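PDB 6RY0: mannan endo-1,6-alpha-mannosidase from Chaetomium thermophilum, which probably hydrolyses (1->6)-alpha-D-mannosidic linkages in mannans and is a fungal family 76 enzyme implicated in the transfer of GPI-anchored glycoproteins into the cell wall. Local coordinates for residues Gln154-Ala159 with Ala207-Tyr212; Asn263-Leu268 with Gly325-Trp330; Ala271-Asn276 with Met331-Gln336; Asp285-Leu290 with Ala338-Asp343. All blocks are in the same frame, centred on the assembly; numbering follows the deposited sequence. Where two conformers were deposited one is given.

Interaction 1. Residues Gln154-Ala159 with Ala207-Tyr212; sequences QWLALA and ARLARY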
loop_
_atom_site.group_PDB
_atom_site.type_symbol
_atom_site.label_atom_id
_atom_site.label_comp_id
_atom_site.label_asym_id
_atom_site.label_seq_id
_atom_site.Cartn_x
_atom_site.Cartn_y
_atom_site.Cartn_z
ATOM N N GLN A 154 -19.533 -2.639 -3.306
ATOM C CA GLN A 154 -19.177 -1.248 -3.190
ATOM C C GLN A 154 -17.849 -1.085 -2.452
ATOM O O GLN A 154 -17.435 -1.962 -1.681
ATOM C CB GLN A 154 -20.320 -0.503 -2.478
ATOM C CG GLN A 154 -21.644 -0.554 -3.250
ATOM C CD GLN A 154 -21.549 0.136 -4.587
ATOM O OE1 GLN A 154 -21.117 1.288 -4.672
ATOM N NE2 GLN A 154 -21.916 -0.556 -5.637
ATOM N N TRP A 155 -17.151 0.036 -2.676
ATOM C CA TRP A 155 -15.802 0.175 -2.166
ATOM C C TRP A 155 -15.702 0.047 -0.641
ATOM O O TRP A 155 -14.877 -0.700 -0.120
ATOM C CB TRP A 155 -15.150 1.489 -2.623
ATOM C CG TRP A 155 -15.185 1.721 -4.091
ATOM C CD1 TRP A 155 -15.574 2.888 -4.683
ATOM C CD2 TRP A 155 -14.748 0.843 -5.150
ATOM N NE1 TRP A 155 -15.418 2.796 -6.040
ATOM C CE2 TRP A 155 -14.918 1.555 -6.358
ATOM C CE3 TRP A 155 -14.252 -0.459 -5.210
ATOM C CZ2 TRP A 155 -14.639 0.982 -7.589
ATOM C CZ3 TRP A 155 -13.979 -1.029 -6.436
ATOM C CH2 TRP A 155 -14.167 -0.312 -7.604
ATOM N N LEU A 156 -16.534 0.787 0.092
ATOM C CA LEU A 156 -16.484 0.716 1.532
ATOM C C LEU A 156 -16.781 -0.723 1.994
ATOM O O LEU A 156 -16.099 -1.256 2.870
ATOM C CB LEU A 156 -17.463 1.696 2.176
ATOM C CG LEU A 156 -17.586 1.614 3.709
ATOM C CD1 LEU A 156 -16.295 1.951 4.398
ATOM C CD2 LEU A 156 -18.694 2.524 4.194
ATOM N N ALA A 157 -17.797 -1.346 1.400
ATOM C CA ALA A 157 -18.163 -2.711 1.748
ATOM C C ALA A 157 -17.012 -3.693 1.525
ATOM O O ALA A 157 -16.854 -4.649 2.288
ATOM C CB ALA A 157 -19.377 -3.151 0.968
ATOM N N LEU A 158 -16.243 -3.496 0.463
ATOM C CA LEU A 158 -15.094 -4.362 0.208
ATOM C C LEU A 158 -14.025 -4.180 1.268
ATOM O O LEU A 158 -13.447 -5.165 1.764
ATOM C CB LEU A 158 -14.532 -4.091 -1.193
ATOM C CG LEU A 158 -15.387 -4.644 -2.343
ATOM C CD1 LEU A 158 -14.994 -3.995 -3.639
ATOM C CD2 LEU A 158 -15.281 -6.170 -2.416
ATOM N N ALA A 159 -13.721 -2.929 1.628
ATOM C CA ALA A 159 -12.775 -2.684 2.714
ATOM C C ALA A 159 -13.247 -3.302 4.021
ATOM O O ALA A 159 -12.473 -3.908 4.758
ATOM C CB ALA A 159 -12.553 -1.189 2.858
ATOM N N ALA A 207 -7.855 1.752 11.240
ATOM C CA ALA A 207 -7.780 3.187 11.516
ATOM C C ALA A 207 -8.592 3.979 10.484
ATOM O O ALA A 207 -9.294 4.930 10.806
ATOM C CB ALA A 207 -6.345 3.611 11.526
ATOM N N ARG A 208 -8.465 3.583 9.230
ATOM C CA ARG A 208 -9.152 4.268 8.139
ATOM C C ARG A 208 -10.645 4.005 8.163
ATOM O O ARG A 208 -11.454 4.913 7.910
ATOM C CB ARG A 208 -8.538 3.862 6.795
ATOM C CG ARG A 208 -7.117 4.379 6.681
ATOM C CD ARG A 208 -6.327 3.726 5.584
ATOM N NE ARG A 208 -6.768 4.134 4.269
ATOM C CZ ARG A 208 -6.240 3.649 3.153
ATOM N NH1 ARG A 208 -5.273 2.719 3.180
ATOM N NH2 ARG A 208 -6.679 4.083 1.981
ATOM N N LEU A 209 -11.052 2.788 8.487
ATOM C CA LEU A 209 -12.481 2.498 8.621
ATOM C C LEU A 209 -13.072 3.261 9.778
ATOM O O LEU A 209 -14.210 3.737 9.690
ATOM C CB LEU A 209 -12.719 0.988 8.718
ATOM C CG LEU A 209 -12.587 0.256 7.385
ATOM C CD1 LEU A 209 -12.406 -1.256 7.594
ATOM C CD2 LEU A 209 -13.792 0.537 6.486
ATOM N N ALA A 210 -12.335 3.381 10.872
ATOM C CA ALA A 210 -12.806 4.205 11.994
ATOM C C ALA A 210 -13.064 5.635 11.555
ATOM O O ALA A 210 -14.117 6.202 11.820
ATOM C CB ALA A 210 -11.801 4.195 13.127
ATOM N N ARG A 211 -12.088 6.235 10.875
ATOM C CA ARG A 211 -12.265 7.626 10.481
ATOM C C ARG A 211 -13.452 7.785 9.513
ATOM O O ARG A 211 -14.214 8.745 9.594
ATOM C CB ARG A 211 -10.990 8.206 9.877
ATOM C CG ARG A 211 -11.111 9.703 9.625
ATOM C CD ARG A 211 -9.882 10.294 9.002
ATOM N NE ARG A 211 -9.983 11.734 8.820
ATOM C CZ ARG A 211 -10.343 12.343 7.694
ATOM N NH1 ARG A 211 -10.700 11.666 6.625
ATOM N NH2 ARG A 211 -10.304 13.678 7.625
ATOM N N TYR A 212 -13.563 6.873 8.565
ATOM C CA TYR A 212 -14.588 7.039 7.547
ATOM C C TYR A 212 -15.982 6.850 8.144
ATOM O O TYR A 212 -16.897 7.622 7.889
ATOM C CB TYR A 212 -14.369 6.044 6.400
ATOM C CG TYR A 212 -15.279 6.281 5.214
ATOM C CD1 TYR A 212 -16.590 5.842 5.202
ATOM C CD2 TYR A 212 -14.820 6.972 4.099
ATOM C CE1 TYR A 212 -17.432 6.106 4.141
ATOM C CE2 TYR A 212 -15.664 7.229 3.008
ATOM C CZ TYR A 212 -16.974 6.795 3.045
ATOM O OH TYR A 212 -17.816 7.053 1.984
#
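Leu156 and Tyr212 meet across an interface that no hydrogen bond crosses; the shortest backbone bond within the two segments runs from Leu158 N to Gln154 O at 2.9 Å, with Gln154 at the N-cap. What joins the two segments is apolar. Leu156 divides its methyls between two partners: CD1 reaches Leu209 CD2 at 3.6 Å, while CD2 approaches Tyr212 CE1 at 3.8 Å, coming obliquely to the ring. With CG anti to the backbone N (chi1 -172°), the Tyr212 ring is carried out across the gap to this leucine. Leu209 sets both methyls against Ala159, CD1 3.9 Å from Ala159 O and CD2, the methyl that also meets Leu156, 4.2 Å from Ala159 CB, so it reaches one turn beyond Leu156. These long side chains span axes that come no closer than 11.5 Å and run at 139° to each other. A triethylene glycol molecule, probably from the crystallisation liquor, lies about 4 Å from the Leu156 side chain. The contact thus ties the start of helix 155-167 to the C-terminal part of helix 196-213, with Met138 of helix 127-142 and Tyr218 of helix 216-231 also packing on Leu209.

Interaction 2. Residues Asn263-Leu268 with Gly325-Trp330; sequences NAALLL and GYVHRW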
loop_
_atom_site.group_PDB
_atom_site.type_symbol
_atom_site.label_atom_id
_atom_site.label_comp_id
_atom_site.label_asym_id
_atom_site.label_seq_id
_atom_site.Cartn_x
_atom_site.Cartn_y
_atom_site.Cartn_z
ATOM N N ASN A 263 6.882 -0.797 5.634
ATOM C CA ASN A 263 6.411 -1.170 6.963
ATOM C C ASN A 263 6.310 0.034 7.873
ATOM O O ASN A 263 5.248 0.329 8.444
ATOM C CB ASN A 263 7.310 -2.254 7.589
ATOM C CG ASN A 263 6.919 -3.642 7.187
ATOM O OD1 ASN A 263 5.736 -3.916 6.965
ATOM N ND2 ASN A 263 7.885 -4.554 7.148
ATOM N N ALA A 264 7.381 0.794 8.000
ATOM C CA ALA A 264 7.325 2.006 8.818
ATOM C C ALA A 264 6.328 2.990 8.236
ATOM O O ALA A 264 5.578 3.631 8.979
ATOM C CB ALA A 264 8.709 2.641 8.965
ATOM N N ALA A 265 6.309 3.160 6.919
ATOM C CA ALA A 265 5.416 4.147 6.335
ATOM C C ALA A 265 3.947 3.766 6.525
ATOM O O ALA A 265 3.113 4.661 6.723
ATOM C CB ALA A 265 5.714 4.357 4.845
ATOM N N LEU A 266 3.599 2.484 6.461
ATOM C CA LEU A 266 2.219 2.092 6.649
ATOM C C LEU A 266 1.795 2.335 8.093
ATOM O O LEU A 266 0.672 2.752 8.354
ATOM C CB LEU A 266 2.008 0.629 6.231
ATOM C CG LEU A 266 0.541 0.190 6.181
ATOM C CD1 LEU A 266 -0.332 1.156 5.410
ATOM C CD2 LEU A 266 0.472 -1.181 5.551
ATOM N N LEU A 267 2.670 2.044 9.058
ATOM C CA LEU A 267 2.354 2.347 10.440
ATOM C C LEU A 267 2.200 3.849 10.651
ATOM O O LEU A 267 1.305 4.277 11.388
ATOM C CB LEU A 267 3.383 1.769 11.386
ATOM C CG LEU A 267 3.444 0.235 11.429
ATOM C CD1 LEU A 267 4.433 -0.213 12.478
ATOM C CD2 LEU A 267 2.104 -0.380 11.662
ATOM N N LEU A 268 3.057 4.668 10.043
ATOM C CA LEU A 268 2.878 6.117 10.108
ATOM C C LEU A 268 1.503 6.527 9.574
ATOM O O LEU A 268 0.820 7.336 10.180
ATOM C CB LEU A 268 4.003 6.810 9.323
ATOM C CG LEU A 268 3.836 8.323 9.184
ATOM C CD1 LEU A 268 3.947 9.047 10.519
ATOM C CD2 LEU A 268 4.840 8.884 8.206
ATOM N N GLY A 325 7.154 3.865 -3.837
ATOM C CA GLY A 325 5.963 4.552 -4.304
ATOM C C GLY A 325 4.901 4.687 -3.231
ATOM O O GLY A 325 4.239 5.714 -3.093
ATOM N N TYR A 326 4.674 3.593 -2.486
ATOM C CA TYR A 326 3.742 3.640 -1.350
ATOM C C TYR A 326 4.206 4.652 -0.315
ATOM O O TYR A 326 3.398 5.402 0.238
ATOM C CB TYR A 326 3.595 2.282 -0.655
ATOM C CG TYR A 326 3.426 1.129 -1.599
ATOM C CD1 TYR A 326 2.771 1.259 -2.813
ATOM C CD2 TYR A 326 3.934 -0.109 -1.283
ATOM C CE1 TYR A 326 2.657 0.200 -3.693
ATOM C CE2 TYR A 326 3.809 -1.194 -2.144
ATOM C CZ TYR A 326 3.180 -1.028 -3.344
ATOM O OH TYR A 326 3.081 -2.056 -4.266
ATOM N N VAL A 327 5.510 4.698 -0.045
ATOM C CA VAL A 327 6.052 5.660 0.915
ATOM C C VAL A 327 5.623 7.070 0.519
ATOM O O VAL A 327 5.123 7.843 1.332
ATOM C CB VAL A 327 7.578 5.522 1.030
ATOM C CG1 VAL A 327 8.132 6.632 1.887
ATOM C CG2 VAL A 327 7.964 4.165 1.561
ATOM N N HIS A 328 5.836 7.420 -0.754
ATOM C CA HIS A 328 5.449 8.750 -1.202
ATOM C C HIS A 328 3.958 9.010 -1.055
ATOM O O HIS A 328 3.552 10.032 -0.519
ATOM C CB HIS A 328 5.863 8.948 -2.685
ATOM C CG HIS A 328 7.267 9.455 -2.847
ATOM N ND1 HIS A 328 7.517 10.773 -3.111
ATOM C CD2 HIS A 328 8.497 8.854 -2.789
ATOM C CE1 HIS A 328 8.837 10.947 -3.197
ATOM N NE2 HIS A 328 9.465 9.804 -3.012
ATOM N N ARG A 329 3.133 8.106 -1.569
ATOM C CA ARG A 329 1.682 8.359 -1.565
ATOM C C ARG A 329 1.139 8.431 -0.150
ATOM O O ARG A 329 0.282 9.272 0.152
ATOM C CB ARG A 329 0.934 7.266 -2.370
ATOM C CG ARG A 329 1.024 7.422 -3.842
ATOM C CD ARG A 329 0.585 6.130 -4.602
ATOM N NE ARG A 329 -0.680 5.702 -4.149
ATOM C CZ ARG A 329 -0.981 4.471 -3.762
ATOM N NH1 ARG A 329 -0.141 3.439 -3.835
ATOM N NH2 ARG A 329 -2.209 4.251 -3.250
ATOM N N TRP A 330 1.591 7.522 0.703
ATOM C CA TRP A 330 1.096 7.455 2.074
ATOM C C TRP A 330 1.589 8.646 2.887
ATOM O O TRP A 330 0.813 9.259 3.633
ATOM C CB TRP A 330 1.505 6.152 2.729
ATOM C CG TRP A 330 0.867 4.936 2.151
ATOM C CD1 TRP A 330 -0.246 4.858 1.389
ATOM C CD2 TRP A 330 1.359 3.600 2.291
ATOM N NE1 TRP A 330 -0.462 3.539 1.027
ATOM C CE2 TRP A 330 0.515 2.755 1.579
ATOM C CE3 TRP A 330 2.461 3.050 2.940
ATOM C CZ2 TRP A 330 0.702 1.386 1.524
ATOM C CZ3 TRP A 330 2.677 1.693 2.857
ATOM C CH2 TRP A 330 1.784 0.877 2.168
#
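The indole of Trp330 is held between two aliphatic groups: Leu266 CD1 lies 3.8 Å above one face of the ring system, and Tyr326 CB, from the preceding turn of its own helix in the conformer described here, lies over the opposite face. Ala265 CB sits in plane at the edge, 4.0 Å from Trp330 CE3. Over the six-membered ring the Leu266 methyl is nearly central, its CD1 only 9° off the normal through the centroid, which makes a CH-pi contact. Leu266 has CG anti to the backbone N (chi1 -171°), which folds the isobutyl group across the indole, and its CB touches Trp330 CZ3 at 3.6 Å. The benzo ring therefore meets both the CB and the CD1 methyl of the leucine. Beside this, Ala265 CB meets Val327 CG2 at 4.0 Å, and the alpha carbons of these two residues are 5.7 Å apart. The short side chain of Ala265 lets the segment axes come within 9.2 Å at an angle of 20°. Two nearly parallel helices separated in the chain by an antiparallel one are what the (alpha/alpha)6 barrel of glycosyl hydrolase family 76 provides, and this contact lies near the centre of the chain. Around it, Phe132 and Met135 of helix 127-142 also pack on Trp330, whose ring meets that of His269 at an incline. Arg329, the residue before Trp330, forms a salt bridge with Asp88. The Leu266 side chain is about 12 Å from that of Asp129, which binds calcium in another crystal structure of this protein.

Interaction 3. Residues Ala271-Asn276 with Met331-Gln336; sequences AAFMWN and MAVVTQ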
loop_
_atom_site.group_PDB
_atom_site.type_symbol
_atom_site.label_atom_id
_atom_site.label_comp_id
_atom_site.label_asym_id
_atom_site.label_seq_id
_atom_site.Cartn_x
_atom_site.Cartn_y
_atom_site.Cartn_z
ATOM N N ALA A 271 -1.220 5.483 11.970
ATOM C CA ALA A 271 -1.137 6.296 13.183
ATOM C C ALA A 271 -1.688 7.701 12.925
ATOM O O ALA A 271 -2.308 8.289 13.817
ATOM C CB ALA A 271 0.296 6.351 13.677
ATOM N N ALA A 272 -1.462 8.248 11.729
ATOM C CA ALA A 272 -1.992 9.546 11.393
ATOM C C ALA A 272 -3.521 9.523 11.355
ATOM O O ALA A 272 -4.163 10.439 11.849
ATOM C CB ALA A 272 -1.420 10.020 10.061
ATOM N N PHE A 273 -4.123 8.463 10.791
ATOM C CA PHE A 273 -5.556 8.321 10.838
ATOM C C PHE A 273 -6.050 8.216 12.273
ATOM O O PHE A 273 -7.073 8.829 12.614
ATOM C CB PHE A 273 -6.039 7.119 9.976
ATOM C CG PHE A 273 -6.151 7.450 8.504
ATOM C CD1 PHE A 273 -5.054 7.329 7.655
ATOM C CD2 PHE A 273 -7.347 7.859 7.956
ATOM C CE1 PHE A 273 -5.168 7.652 6.307
ATOM C CE2 PHE A 273 -7.458 8.193 6.610
ATOM C CZ PHE A 273 -6.362 8.083 5.787
ATOM N N MET A 274 -5.342 7.481 13.121
ATOM C CA MET A 274 -5.738 7.375 14.518
ATOM C C MET A 274 -5.622 8.713 15.239
ATOM O O MET A 274 -6.481 9.050 16.064
ATOM C CB MET A 274 -4.933 6.342 15.284
ATOM C CG MET A 274 -5.170 4.907 14.836
ATOM S SD MET A 274 -6.869 4.337 15.095
ATOM C CE MET A 274 -6.860 4.145 16.878
ATOM N N TRP A 275 -4.576 9.477 14.986
ATOM C CA TRP A 275 -4.439 10.811 15.555
ATOM C C TRP A 275 -5.597 11.702 15.132
ATOM O O TRP A 275 -6.193 12.402 15.948
ATOM C CB TRP A 275 -3.100 11.418 15.135
ATOM C CG TRP A 275 -2.989 12.888 15.297
ATOM C CD1 TRP A 275 -2.700 13.771 14.299
ATOM C CD2 TRP A 275 -3.126 13.679 16.501
ATOM N NE1 TRP A 275 -2.637 15.049 14.798
ATOM C CE2 TRP A 275 -2.882 15.019 16.144
ATOM C CE3 TRP A 275 -3.424 13.384 17.844
ATOM C CZ2 TRP A 275 -2.970 16.053 17.057
ATOM C CZ3 TRP A 275 -3.498 14.430 18.754
ATOM C CH2 TRP A 275 -3.256 15.739 18.344
ATOM N N ASN A 276 -5.920 11.688 13.847
ATOM C CA ASN A 276 -6.988 12.530 13.329
ATOM C C ASN A 276 -8.325 12.136 13.956
ATOM O O ASN A 276 -9.111 12.989 14.336
ATOM C CB ASN A 276 -7.005 12.404 11.803
ATOM C CG ASN A 276 -8.026 13.299 11.166
ATOM O OD1 ASN A 276 -9.222 12.996 11.180
ATOM N ND2 ASN A 276 -7.578 14.386 10.568
ATOM N N MET A 331 2.866 8.998 2.756
ATOM C CA MET A 331 3.380 10.166 3.481
ATOM C C MET A 331 2.696 11.454 3.037
ATOM O O MET A 331 2.440 12.339 3.847
ATOM C CB MET A 331 4.891 10.278 3.375
ATOM C CG MET A 331 5.621 9.180 4.157
ATOM S SD MET A 331 7.419 9.277 4.091
ATOM C CE MET A 331 7.715 10.656 5.182
ATOM N N ALA A 332 2.370 11.561 1.758
ATOM C CA ALA A 332 1.647 12.722 1.285
ATOM C C ALA A 332 0.292 12.836 1.984
ATOM O O ALA A 332 -0.108 13.912 2.450
ATOM C CB ALA A 332 1.520 12.705 -0.221
ATOM N N VAL A 333 -0.441 11.729 2.089
ATOM C CA VAL A 333 -1.736 11.754 2.781
ATOM C C VAL A 333 -1.570 12.106 4.267
ATOM O O VAL A 333 -2.406 12.825 4.826
ATOM C CB VAL A 333 -2.495 10.428 2.572
ATOM C CG1 VAL A 333 -3.680 10.308 3.523
ATOM C CG2 VAL A 333 -2.942 10.337 1.142
ATOM N N VAL A 334 -0.484 11.642 4.903
ATOM C CA VAL A 334 -0.217 11.995 6.282
ATOM C C VAL A 334 -0.215 13.518 6.459
ATOM O O VAL A 334 -0.681 14.023 7.468
ATOM C CB VAL A 334 1.080 11.347 6.771
ATOM C CG1 VAL A 334 1.572 11.936 8.090
ATOM C CG2 VAL A 334 0.898 9.839 6.877
ATOM N N THR A 335 0.306 14.266 5.479
ATOM C CA THR A 335 0.341 15.719 5.618
ATOM C C THR A 335 -1.051 16.340 5.621
ATOM O O THR A 335 -1.211 17.473 6.095
ATOM C CB THR A 335 1.198 16.404 4.545
ATOM O OG1 THR A 335 0.554 16.419 3.265
ATOM C CG2 THR A 335 2.552 15.808 4.497
ATOM N N GLN A 336 -2.052 15.646 5.060
ATOM C CA GLN A 336 -3.414 16.153 5.053
ATOM C C GLN A 336 -4.142 15.869 6.361
ATOM O O GLN A 336 -4.852 16.716 6.876
ATOM C CB GLN A 336 -4.205 15.531 3.919
ATOM C CG GLN A 336 -3.663 15.770 2.555
ATOM C CD GLN A 336 -4.520 15.099 1.511
ATOM O OE1 GLN A 336 -4.737 13.906 1.580
ATOM N NE2 GLN A 336 -5.069 15.876 0.578
#
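Ala272 points its methyl between the two branches of Val334, with CB 3.9 Å from Val334 CG2 and 4.1 Å from CG1. The alanine offers only a short stub and the valine faces it with both methyls, so the backbones draw close, the Ala272 and Val334 alpha carbons lying 5.9 Å apart. The neighbouring pair is oriented differently. Phe273 starts out along the flank of its helix, with CG beside the backbone N (chi1 -82°), and only the far part of its ring nears the other segment: CE1 lies 4.1 Å from Val333 CG1, and the methyl approaches the ring obliquely. The two successive valines thus divide the work, Val334 receiving the alanine and Val333 the aromatic ring. On its other sides the Phe273 ring packs against Arg208 and Arg211 of helix 196-213 and meets the ring of His269. Helix 323-337 is near its end here: Thr335 OG1 donates to Ala332 O at 2.7 Å, in the carbonyl plane, which occupies the hydroxyl on the far side from Ala272. Asn276 ND2 bonds to Ile337 O, a polar tie between the same two helices just beyond the methyl contacts. Since the touching residues are buried and exchange no hydrogen bond, cohesion between them rests on dispersion and the exclusion of water, and their relative placement on the fit of methyl against methyl and ring.

Interaction 4. Residues Asp285-Leu290 with Ala338-Asp343; sequences DRVDNL and APHTKD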
loop_
_atom_site.group_PDB
_atom_site.type_symbol
_atom_site.label_atom_id
_atom_site.label_comp_id
_atom_site.label_asym_id
_atom_site.label_seq_id
_atom_site.Cartn_x
_atom_site.Cartn_y
_atom_site.Cartn_z
ATOM N N ASP A 285 2.184 11.499 19.307
ATOM C CA ASP A 285 3.536 11.092 19.661
ATOM C C ASP A 285 4.012 9.955 18.789
ATOM O O ASP A 285 5.176 9.923 18.364
ATOM C CB ASP A 285 3.625 10.651 21.130
ATOM C CG ASP A 285 3.378 11.748 22.117
ATOM O OD1 ASP A 285 3.475 12.934 21.755
ATOM O OD2 ASP A 285 3.141 11.419 23.294
ATOM N N ARG A 286 3.119 9.003 18.513
ATOM C CA ARG A 286 3.462 7.859 17.670
ATOM C C ARG A 286 3.719 8.301 16.226
ATOM O O ARG A 286 4.672 7.842 15.604
ATOM C CB ARG A 286 2.366 6.788 17.756
ATOM C CG ARG A 286 2.319 6.114 19.111
ATOM C CD ARG A 286 1.022 5.397 19.373
ATOM N NE ARG A 286 0.996 4.962 20.757
ATOM C CZ ARG A 286 0.141 4.101 21.253
ATOM N NH1 ARG A 286 -0.791 3.556 20.483
ATOM N NH2 ARG A 286 0.225 3.799 22.550
ATOM N N VAL A 287 2.881 9.204 15.692
ATOM C CA VAL A 287 3.146 9.793 14.387
ATOM C C VAL A 287 4.525 10.417 14.369
ATOM O O VAL A 287 5.329 10.175 13.458
ATOM C CB VAL A 287 2.062 10.843 14.053
ATOM C CG1 VAL A 287 2.482 11.761 12.899
ATOM C CG2 VAL A 287 0.727 10.169 13.731
ATOM N N ASP A 288 4.814 11.238 15.368
ATOM C CA ASP A 288 6.067 11.991 15.359
ATOM C C ASP A 288 7.270 11.056 15.466
ATOM O O ASP A 288 8.270 11.259 14.781
ATOM C CB ASP A 288 6.058 12.997 16.506
ATOM C CG ASP A 288 5.044 14.112 16.304
ATOM O OD1 ASP A 288 4.569 14.298 15.166
ATOM O OD2 ASP A 288 4.781 14.821 17.300
ATOM N N ASN A 289 7.183 10.038 16.315
ATOM C CA ASN A 289 8.273 9.082 16.473
ATOM C C ASN A 289 8.482 8.238 15.226
ATOM O O ASN A 289 9.622 8.043 14.802
ATOM C CB ASN A 289 8.032 8.199 17.692
ATOM C CG ASN A 289 8.375 8.890 19.000
ATOM O OD1 ASN A 289 9.284 9.694 19.057
ATOM N ND2 ASN A 289 7.670 8.549 20.048
ATOM N N LEU A 290 7.395 7.732 14.639
ATOM C CA LEU A 290 7.527 6.966 13.422
ATOM C C LEU A 290 8.125 7.832 12.314
ATOM O O LEU A 290 8.982 7.369 11.554
ATOM C CB LEU A 290 6.177 6.414 12.972
ATOM C CG LEU A 290 5.675 5.245 13.821
ATOM C CD1 LEU A 290 4.184 5.039 13.619
ATOM C CD2 LEU A 290 6.441 3.946 13.536
ATOM N N ALA A 338 -2.659 14.745 9.294
ATOM C CA ALA A 338 -1.857 15.178 10.432
ATOM C C ALA A 338 -1.079 16.411 9.969
ATOM O O ALA A 338 0.113 16.358 9.703
ATOM C CB ALA A 338 -0.930 14.083 10.922
ATOM N N PRO A 339 -1.766 17.539 9.819
ATOM C CA PRO A 339 -1.135 18.687 9.156
ATOM C C PRO A 339 0.106 19.238 9.836
ATOM O O PRO A 339 0.881 19.918 9.168
ATOM C CB PRO A 339 -2.264 19.715 9.076
ATOM C CG PRO A 339 -3.259 19.251 10.030
ATOM C CD PRO A 339 -3.175 17.782 10.124
ATOM N N HIS A 340 0.297 18.963 11.120
ATOM C CA HIS A 340 1.510 19.434 11.770
ATOM C C HIS A 340 2.765 18.803 11.181
ATOM O O HIS A 340 3.858 19.320 11.427
ATOM C CB HIS A 340 1.440 19.204 13.268
ATOM C CG HIS A 340 1.702 17.793 13.679
ATOM N ND1 HIS A 340 0.745 16.805 13.609
ATOM C CD2 HIS A 340 2.817 17.218 14.167
ATOM C CE1 HIS A 340 1.268 15.677 14.045
ATOM N NE2 HIS A 340 2.521 15.899 14.392
ATOM N N THR A 341 2.628 17.722 10.406
ATOM C CA THR A 341 3.766 17.059 9.788
ATOM C C THR A 341 4.168 17.652 8.442
ATOM O O THR A 341 5.173 17.222 7.879
ATOM C CB THR A 341 3.490 15.566 9.551
ATOM O OG1 THR A 341 2.477 15.404 8.560
ATOM C CG2 THR A 341 3.141 14.844 10.832
ATOM N N LYS A 342 3.381 18.584 7.908
ATOM C CA LYS A 342 3.529 18.976 6.518
ATOM C C LYS A 342 4.945 19.440 6.180
ATOM O O LYS A 342 5.525 19.032 5.168
ATOM C CB LYS A 342 2.470 20.020 6.172
ATOM C CG LYS A 342 2.488 20.474 4.759
ATOM C CD LYS A 342 1.452 21.578 4.499
ATOM C CE LYS A 342 1.858 22.513 3.342
ATOM N NZ LYS A 342 3.085 23.322 3.687
ATOM N N ASP A 343 5.515 20.311 7.002
ATOM C CA ASP A 343 6.814 20.873 6.668
ATOM C C ASP A 343 7.969 19.902 6.887
ATOM O O ASP A 343 9.044 20.110 6.344
ATOM C CB ASP A 343 7.065 22.162 7.454
ATOM C CG ASP A 343 6.123 23.299 7.056
ATOM O OD1 ASP A 343 5.516 23.252 5.963
ATOM O OD2 ASP A 343 6.022 24.259 7.831
#
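Val287 is the first residue of its helical segment to meet the other side: its CG1 packs on Thr341 CG2 at 3.8 Å, the two side chains crossing at about a right angle, and lies 4.3 Å from His340 CE1. Next in sequence, Asp288 supplies the polar link. Its OD1 accepts a hydrogen bond of 2.7 Å from His340 NE2, nearly straight at 164°, using the syn lone pair and lying close to the plane of the imidazole. The carboxylate and ring planes stand 73° apart, and only OD1 is bonded to the imidazole. The other oxygen, OD2, forms a salt bridge with Lys284 one turn earlier. This His-carboxylate pair joins helix 281-298 to the short 3-10 segment 339-341 that leads from helix 323-337 into helix 342-358, away from the metal sites. The negative charge of Asp288 could stabilise a charged imidazole, though the nearby Lys284 ammonium would probably work against it. The 3-10 turn is held by its own bonds. Ala338 O receives both Thr341 N at 2.9 Å and Thr341 OG1 at 2.8 Å, which turns the threonine methyl toward the histidine: CG2 lies 3.7 Å above one face of the His340 ring, offset to its rim. Trp275 of helix 261-278 also meets that imidazole, the two rings being steeply inclined.

How the interactions relate
Interactions 2 and 3 are successive stretches of one helix pair, 261-278 with 323-337, their centres 10 Å apart and bridged by Leu268 CG against Val334 CG2 at 4.0 Å. Interaction 4 lies beside interaction 3, 8 Å between centres, and brings in the helices that follow each of that pair; Val287 CG2 comes within 3.5 Å of Ala272 N, and Thr341 OG1 within 3.6 Å of Val334 CG1. Interaction 1 joins the cluster through helix 196-213, where Arg211 NE probably donates to Asn276 OD1 at 2.8 Å; it does not touch interactions 2 or 4. Interaction 2 has the calcium-binding residue Asp129, metal-free in this model, with its side chain about 12 Å from that of Leu266.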